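Local coordinates for glycoside hydrolase family protein (PDB 6Q2F) that probably hydrolyses terminal alpha-L-rhamnose residues from rhamnosylated substrates, as an alpha-L-rhamnosidase of a glycoside hydrolase family, at residues A[466-480]-A[564-578]. Numbering follows the deposited sequence.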
loop_
_atom_site.group_PDB
_atom_site.type_symbol
_atom_site.label_atom_id
_atom_site.label_comp_id
_atom_site.label_asym_id
_atom_site.label_seq_id
_atom_site.Cartn_x
_atom_site.Cartn_y
_atom_site.Cartn_z
ATOM N N LYS A 466 -4.882 -18.601 3.069
ATOM C CA LYS A 466 -3.675 -17.985 2.536
ATOM C C LYS A 466 -2.396 -18.635 3.060
ATOM O O LYS A 466 -1.316 -18.355 2.526
ATOM C CB LYS A 466 -3.676 -16.487 2.868
ATOM C CG LYS A 466 -4.981 -15.753 2.495
ATOM C CD LYS A 466 -5.020 -15.415 1.006
ATOM C CE LYS A 466 -6.362 -14.747 0.625
ATOM N NZ LYS A 466 -7.303 -15.677 -0.090
ATOM N N PHE A 467 -2.491 -19.473 4.091
ATOM C CA PHE A 467 -1.330 -20.140 4.667
ATOM C C PHE A 467 -1.137 -21.563 4.156
ATOM O O PHE A 467 -0.192 -22.232 4.581
ATOM C CB PHE A 467 -1.449 -20.141 6.199
ATOM C CG PHE A 467 -1.859 -18.813 6.779
ATOM C CD1 PHE A 467 -1.055 -17.693 6.603
ATOM C CD2 PHE A 467 -3.035 -18.692 7.519
ATOM C CE1 PHE A 467 -1.415 -16.467 7.130
ATOM C CE2 PHE A 467 -3.406 -17.459 8.044
ATOM C CZ PHE A 467 -2.599 -16.341 7.841
ATOM N N ASP A 468 -1.999 -22.030 3.256
ATOM C CA ASP A 468 -2.007 -23.409 2.770
ATOM C C ASP A 468 -1.680 -23.415 1.283
ATOM O O ASP A 468 -2.554 -23.149 0.456
ATOM C CB ASP A 468 -3.360 -24.070 3.043
ATOM C CG ASP A 468 -3.371 -25.557 2.700
ATOM O OD1 ASP A 468 -2.994 -25.928 1.570
ATOM O OD2 ASP A 468 -3.741 -26.362 3.580
ATOM N N GLY A 469 -0.433 -23.767 0.955
ATOM C CA GLY A 469 0.024 -23.657 -0.425
ATOM C C GLY A 469 -0.779 -24.513 -1.392
ATOM O O GLY A 469 -1.060 -24.102 -2.524
ATOM N N GLU A 470 -1.128 -25.736 -0.975
ATOM C CA GLU A 470 -1.918 -26.594 -1.846
ATOM C C GLU A 470 -3.287 -25.984 -2.133
ATOM O O GLU A 470 -3.781 -26.056 -3.261
ATOM C CB GLU A 470 -2.065 -27.984 -1.223
ATOM C CG GLU A 470 -3.053 -28.872 -1.962
ATOM C CD GLU A 470 -2.622 -29.178 -3.389
ATOM O OE1 GLU A 470 -1.400 -29.072 -3.702
ATOM O OE2 GLU A 470 -3.498 -29.521 -4.203
ATOM N N ALA A 471 -3.934 -25.418 -1.115
ATOM C CA ALA A 471 -5.263 -24.850 -1.317
ATOM C C ALA A 471 -5.185 -23.642 -2.250
ATOM O O ALA A 471 -6.015 -23.486 -3.157
ATOM C CB ALA A 471 -5.874 -24.446 0.031
ATOM N N VAL A 472 -4.163 -22.801 -2.051
ATOM C CA VAL A 472 -3.935 -21.653 -2.918
ATOM C C VAL A 472 -3.738 -22.109 -4.357
ATOM O O VAL A 472 -4.332 -21.549 -5.288
ATOM C CB VAL A 472 -2.737 -20.832 -2.408
ATOM C CG1 VAL A 472 -2.369 -19.774 -3.442
ATOM C CG2 VAL A 472 -3.090 -20.170 -1.081
ATOM N N ARG A 473 -2.940 -23.162 -4.559
ATOM C CA ARG A 473 -2.668 -23.652 -5.907
ATOM C C ARG A 473 -3.927 -24.172 -6.578
ATOM O O ARG A 473 -4.159 -23.916 -7.764
ATOM C CB ARG A 473 -1.615 -24.756 -5.863
ATOM C CG ARG A 473 -1.378 -25.446 -7.203
ATOM C CD ARG A 473 -0.212 -26.457 -7.084
ATOM N NE ARG A 473 1.083 -25.786 -7.026
ATOM C CZ ARG A 473 1.754 -25.402 -8.105
ATOM N NH1 ARG A 473 1.249 -25.625 -9.315
ATOM N NH2 ARG A 473 2.933 -24.825 -7.976
ATOM N N GLU A 474 -4.737 -24.936 -5.839
ATOM C CA GLU A 474 -5.993 -25.429 -6.393
ATOM C C GLU A 474 -6.912 -24.269 -6.734
ATOM O O GLU A 474 -7.522 -24.244 -7.803
ATOM C CB GLU A 474 -6.691 -26.377 -5.410
ATOM C CG GLU A 474 -5.986 -27.704 -5.165
ATOM C CD GLU A 474 -6.727 -28.571 -4.135
ATOM O OE1 GLU A 474 -7.899 -28.264 -3.839
ATOM O OE2 GLU A 474 -6.134 -29.547 -3.620
ATOM N N TYR A 475 -7.023 -23.296 -5.829
ATOM C CA TYR A 475 -7.801 -22.103 -6.139
ATOM C C TYR A 475 -7.347 -21.480 -7.459
ATOM O O TYR A 475 -8.155 -21.246 -8.358
ATOM C CB TYR A 475 -7.702 -21.069 -5.011
ATOM C CG TYR A 475 -8.202 -19.737 -5.505
ATOM C CD1 TYR A 475 -9.564 -19.463 -5.544
ATOM C CD2 TYR A 475 -7.318 -18.776 -5.995
ATOM C CE1 TYR A 475 -10.027 -18.273 -6.026
ATOM C CE2 TYR A 475 -7.775 -17.586 -6.503
ATOM C CZ TYR A 475 -9.131 -17.327 -6.501
ATOM O OH TYR A 475 -9.582 -16.135 -6.995
ATOM N N LEU A 476 -6.042 -21.230 -7.598
ATOM C CA LEU A 476 -5.559 -20.428 -8.722
ATOM C C LEU A 476 -5.510 -21.230 -10.017
ATOM O O LEU A 476 -5.766 -20.680 -11.093
ATOM C CB LEU A 476 -4.176 -19.822 -8.391
ATOM C CG LEU A 476 -3.804 -18.624 -9.295
ATOM C CD1 LEU A 476 -4.810 -17.475 -9.151
ATOM C CD2 LEU A 476 -2.366 -18.107 -9.108
ATOM N N GLU A 477 -5.179 -22.524 -9.949
ATOM C CA GLU A 477 -5.216 -23.325 -11.168
ATOM C C GLU A 477 -6.628 -23.373 -11.731
ATOM O O GLU A 477 -6.824 -23.242 -12.944
ATOM C CB GLU A 477 -4.680 -24.739 -10.915
ATOM C CG GLU A 477 -3.143 -24.737 -10.729
ATOM C CD GLU A 477 -2.549 -26.117 -10.488
ATOM O OE1 GLU A 477 -3.296 -27.047 -10.109
ATOM O OE2 GLU A 477 -1.319 -26.254 -10.680
ATOM N N HIS A 478 -7.624 -23.521 -10.860
ATOM C CA HIS A 478 -9.005 -23.501 -11.317
ATOM C C HIS A 478 -9.346 -22.141 -11.906
ATOM O O HIS A 478 -9.958 -22.051 -12.975
ATOM C CB HIS A 478 -9.953 -23.825 -10.163
ATOM C CG HIS A 478 -11.380 -23.943 -10.589
ATOM N ND1 HIS A 478 -12.240 -22.865 -10.626
ATOM C CD2 HIS A 478 -12.083 -25.004 -11.045
ATOM C CE1 HIS A 478 -13.418 -23.265 -11.069
ATOM N NE2 HIS A 478 -13.351 -24.558 -11.328
ATOM N N TYR A 479 -8.939 -21.067 -11.223
ATOM C CA TYR A 479 -9.290 -19.729 -11.680
ATOM C C TYR A 479 -8.697 -19.463 -13.052
ATOM O O TYR A 479 -9.382 -18.973 -13.958
ATOM C CB TYR A 479 -8.788 -18.705 -10.674
ATOM C CG TYR A 479 -9.057 -17.268 -11.059
ATOM C CD1 TYR A 479 -10.348 -16.763 -11.084
ATOM C CD2 TYR A 479 -8.014 -16.405 -11.359
ATOM C CE1 TYR A 479 -10.594 -15.429 -11.404
ATOM C CE2 TYR A 479 -8.240 -15.066 -11.685
ATOM C CZ TYR A 479 -9.540 -14.587 -11.708
ATOM O OH TYR A 479 -9.769 -13.274 -12.035
ATOM N N ILE A 480 -7.416 -19.795 -13.226
ATOM C CA ILE A 480 -6.768 -19.618 -14.518
ATOM C C ILE A 480 -7.456 -20.468 -15.583
ATOM O O ILE A 480 -7.644 -20.025 -16.724
ATOM C CB ILE A 480 -5.270 -19.931 -14.383
ATOM C CG1 ILE A 480 -4.608 -18.813 -13.562
ATOM C CG2 ILE A 480 -4.608 -20.081 -15.762
ATOM C CD1 ILE A 480 -3.135 -19.037 -13.253
ATOM N N GLU A 564 3.356 -19.464 1.053
ATOM C CA GLU A 564 2.270 -20.352 0.648
ATOM C C GLU A 564 1.227 -19.630 -0.206
ATOM O O GLU A 564 0.653 -20.229 -1.112
ATOM C CB GLU A 564 1.605 -20.997 1.874
ATOM C CG GLU A 564 2.580 -21.804 2.767
ATOM C CD GLU A 564 3.516 -22.709 1.961
ATOM O OE1 GLU A 564 3.065 -23.800 1.552
ATOM O OE2 GLU A 564 4.685 -22.314 1.715
ATOM N N HIS A 565 0.995 -18.352 0.032
ATOM C CA HIS A 565 0.119 -17.578 -0.864
ATOM C C HIS A 565 0.915 -16.960 -2.009
ATOM O O HIS A 565 0.795 -17.384 -3.160
ATOM C CB HIS A 565 -0.671 -16.533 -0.076
ATOM C CG HIS A 565 -1.668 -15.778 -0.910
ATOM N ND1 HIS A 565 -1.569 -14.420 -1.141
ATOM C CD2 HIS A 565 -2.790 -16.191 -1.554
ATOM C CE1 HIS A 565 -2.598 -14.027 -1.879
ATOM N NE2 HIS A 565 -3.353 -15.084 -2.148
ATOM N N TYR A 566 1.754 -15.973 -1.703
ATOM C CA TYR A 566 2.367 -15.190 -2.777
ATOM C C TYR A 566 3.426 -15.977 -3.553
ATOM O O TYR A 566 3.508 -15.854 -4.778
ATOM C CB TYR A 566 2.915 -13.878 -2.210
ATOM C CG TYR A 566 1.802 -12.949 -1.753
ATOM C CD1 TYR A 566 1.060 -12.210 -2.672
ATOM C CD2 TYR A 566 1.468 -12.841 -0.411
ATOM C CE1 TYR A 566 0.030 -11.363 -2.256
ATOM C CE2 TYR A 566 0.453 -12.004 -0.003
ATOM C CZ TYR A 566 -0.266 -11.259 -0.927
ATOM O OH TYR A 566 -1.268 -10.443 -0.512
ATOM N N GLY A 567 4.192 -16.837 -2.881
ATOM C CA GLY A 567 5.079 -17.735 -3.614
ATOM C C GLY A 567 4.320 -18.672 -4.550
ATOM O O GLY A 567 4.670 -18.830 -5.723
ATOM N N THR A 568 3.243 -19.280 -4.047
ATOM C CA THR A 568 2.440 -20.191 -4.868
ATOM C C THR A 568 1.775 -19.454 -6.027
ATOM O O THR A 568 1.724 -19.960 -7.155
ATOM C CB THR A 568 1.388 -20.870 -3.998
ATOM O OG1 THR A 568 2.021 -21.407 -2.835
ATOM C CG2 THR A 568 0.697 -21.984 -4.756
ATOM N N VAL A 569 1.271 -18.246 -5.771
ATOM C CA VAL A 569 0.632 -17.477 -6.835
ATOM C C VAL A 569 1.626 -17.241 -7.961
ATOM O O VAL A 569 1.324 -17.463 -9.142
ATOM C CB VAL A 569 0.078 -16.154 -6.282
ATOM C CG1 VAL A 569 -0.227 -15.223 -7.420
ATOM C CG2 VAL A 569 -1.188 -16.404 -5.456
ATOM N N ALA A 570 2.860 -16.854 -7.598
ATOM C CA ALA A 570 3.876 -16.596 -8.614
ATOM C C ALA A 570 4.260 -17.879 -9.330
ATOM O O ALA A 570 4.442 -17.886 -10.548
ATOM C CB ALA A 570 5.113 -15.930 -7.988
ATOM N N ASP A 571 4.378 -18.983 -8.589
ATOM C CA ASP A 571 4.713 -20.266 -9.211
ATOM C C ASP A 571 3.669 -20.666 -10.243
ATOM O O ASP A 571 3.996 -21.036 -11.373
ATOM C CB ASP A 571 4.834 -21.357 -8.143
ATOM C CG ASP A 571 6.053 -21.188 -7.272
ATOM O OD1 ASP A 571 6.874 -20.303 -7.590
ATOM O OD2 ASP A 571 6.178 -21.948 -6.278
ATOM N N VAL A 572 2.397 -20.613 -9.849
ATOM C CA VAL A 572 1.318 -21.016 -10.748
ATOM C C VAL A 572 1.251 -20.088 -11.951
ATOM O O VAL A 572 1.076 -20.536 -13.084
ATOM C CB VAL A 572 -0.019 -21.055 -9.994
ATOM C CG1 VAL A 572 -1.158 -21.332 -10.972
ATOM C CG2 VAL A 572 0.050 -22.124 -8.905
ATOM N N ALA A 573 1.394 -18.782 -11.727
ATOM C CA ALA A 573 1.418 -17.846 -12.848
ATOM C C ALA A 573 2.535 -18.196 -13.812
ATOM O O ALA A 573 2.325 -18.272 -15.029
ATOM C CB ALA A 573 1.581 -16.415 -12.338
ATOM N N HIS A 574 3.725 -18.450 -13.272
ATOM C CA HIS A 574 4.875 -18.751 -14.113
ATOM C C HIS A 574 4.694 -20.052 -14.868
ATOM O O HIS A 574 5.065 -20.146 -16.043
ATOM C CB HIS A 574 6.138 -18.764 -13.255
ATOM C CG HIS A 574 6.442 -17.417 -12.677
ATOM N ND1 HIS A 574 7.252 -17.233 -11.579
ATOM C CD2 HIS A 574 5.992 -16.186 -13.030
ATOM C CE1 HIS A 574 7.291 -15.946 -11.280
ATOM N NE2 HIS A 574 6.547 -15.286 -12.154
ATOM N N GLU A 575 4.116 -21.059 -14.216
ATOM C CA GLU A 575 3.834 -22.309 -14.904
ATOM C C GLU A 575 2.900 -22.100 -16.083
ATOM O O GLU A 575 2.924 -22.899 -17.018
ATOM C CB GLU A 575 3.245 -23.331 -13.921
ATOM C CG GLU A 575 4.284 -23.850 -12.903
ATOM C CD GLU A 575 3.643 -24.332 -11.611
ATOM O OE1 GLU A 575 2.433 -24.656 -11.634
ATOM O OE2 GLU A 575 4.332 -24.343 -10.577
ATOM N N ASN A 576 2.101 -21.031 -16.065
ATOM C CA ASN A 576 1.182 -20.698 -17.143
ATOM C C ASN A 576 1.675 -19.534 -18.007
ATOM O O ASN A 576 0.877 -18.924 -18.725
ATOM C CB ASN A 576 -0.200 -20.385 -16.572
ATOM C CG ASN A 576 -0.914 -21.640 -16.063
ATOM O OD1 ASN A 576 -1.593 -22.322 -16.818
ATOM N ND2 ASN A 576 -0.750 -21.942 -14.761
ATOM N N ASP A 577 2.971 -19.206 -17.943
ATOM C CA ASP A 577 3.575 -18.140 -18.759
ATOM C C ASP A 577 2.990 -16.766 -18.454
ATOM O O ASP A 577 2.969 -15.895 -19.320
ATOM C CB ASP A 577 3.443 -18.429 -20.260
ATOM C CG ASP A 577 4.113 -19.712 -20.667
ATOM O OD1 ASP A 577 5.242 -19.957 -20.216
ATOM O OD2 ASP A 577 3.499 -20.471 -21.443
ATOM N N LEU A 578 2.510 -16.573 -17.236
ATOM C CA LEU A 578 1.988 -15.294 -16.790
ATOM C C LEU A 578 2.995 -14.607 -15.869
ATOM O O LEU A 578 3.752 -15.264 -15.148
ATOM C CB LEU A 578 0.663 -15.484 -16.047
ATOM C CG LEU A 578 -0.506 -16.081 -16.854
ATOM C CD1 LEU A 578 -1.662 -16.504 -15.941
ATOM C CD2 LEU A 578 -1.016 -15.045 -17.860
HETATM O O HOH W 1 1.414 -25.410 2.832
HETATM O O HOH W 2 4.326 -23.895 -5.668
HETATM O O HOH W 3 -0.127 -24.942 -13.054
#
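Val-572 enters as a knob the hollow formed by Leu-476, Arg-473, Glu-477 and Ile-480, its CG1 lying 3.8 Å from Ile-480 CD1. In return, Arg-473 sits as a knob among Thr-568, Asp-571, Val-572 and Glu-575. Its chain runs straight to CG and CD, then bends at chi3 (-75°), which lays one guanidinium face over Val-572 CG2 and turns the NH1/NH2 end to Glu-575. That end-on grip is nearly coplanar and uses the syn lone pairs of the carboxylate: Arg-473 NH1 to Glu-575 OE1 is 2.8 Å and Arg-473 NH2 to Glu-575 OE2 is 3.0 Å. NH1 also bonds Glu-477 OE2, so one arginine joins two acids that a water bridges as well. With an alanine in place of Arg-473, Glu-477 and Glu-575 would probably be left facing each other without their shared positive charge, and Val-572 CG2 would lose its cover. Deeper in, Leu-476 CD2 packs 4.0 Å from Val-569 CG1, and Val-472 rests against Glu-564 O. At the other end Gly-469 CA comes within 4.1 Å of Glu-564 CA, where a side chain on the glycine would collide with Glu-564 OE1; Lys-466 CD lies over one face of the His-565 ring in a CH-pi contact, and His-565 NE2 bonds Thr-139. The axes of helix segments 469-480 and 564-575 approach to 8.6 Å and cross at -40°. Through a Schellman turn, helix 543-575 leads into strand 579-582 of a (beta/alpha)8 (TIM) barrel, with Leu-476 and Val-569 against strand 497-502.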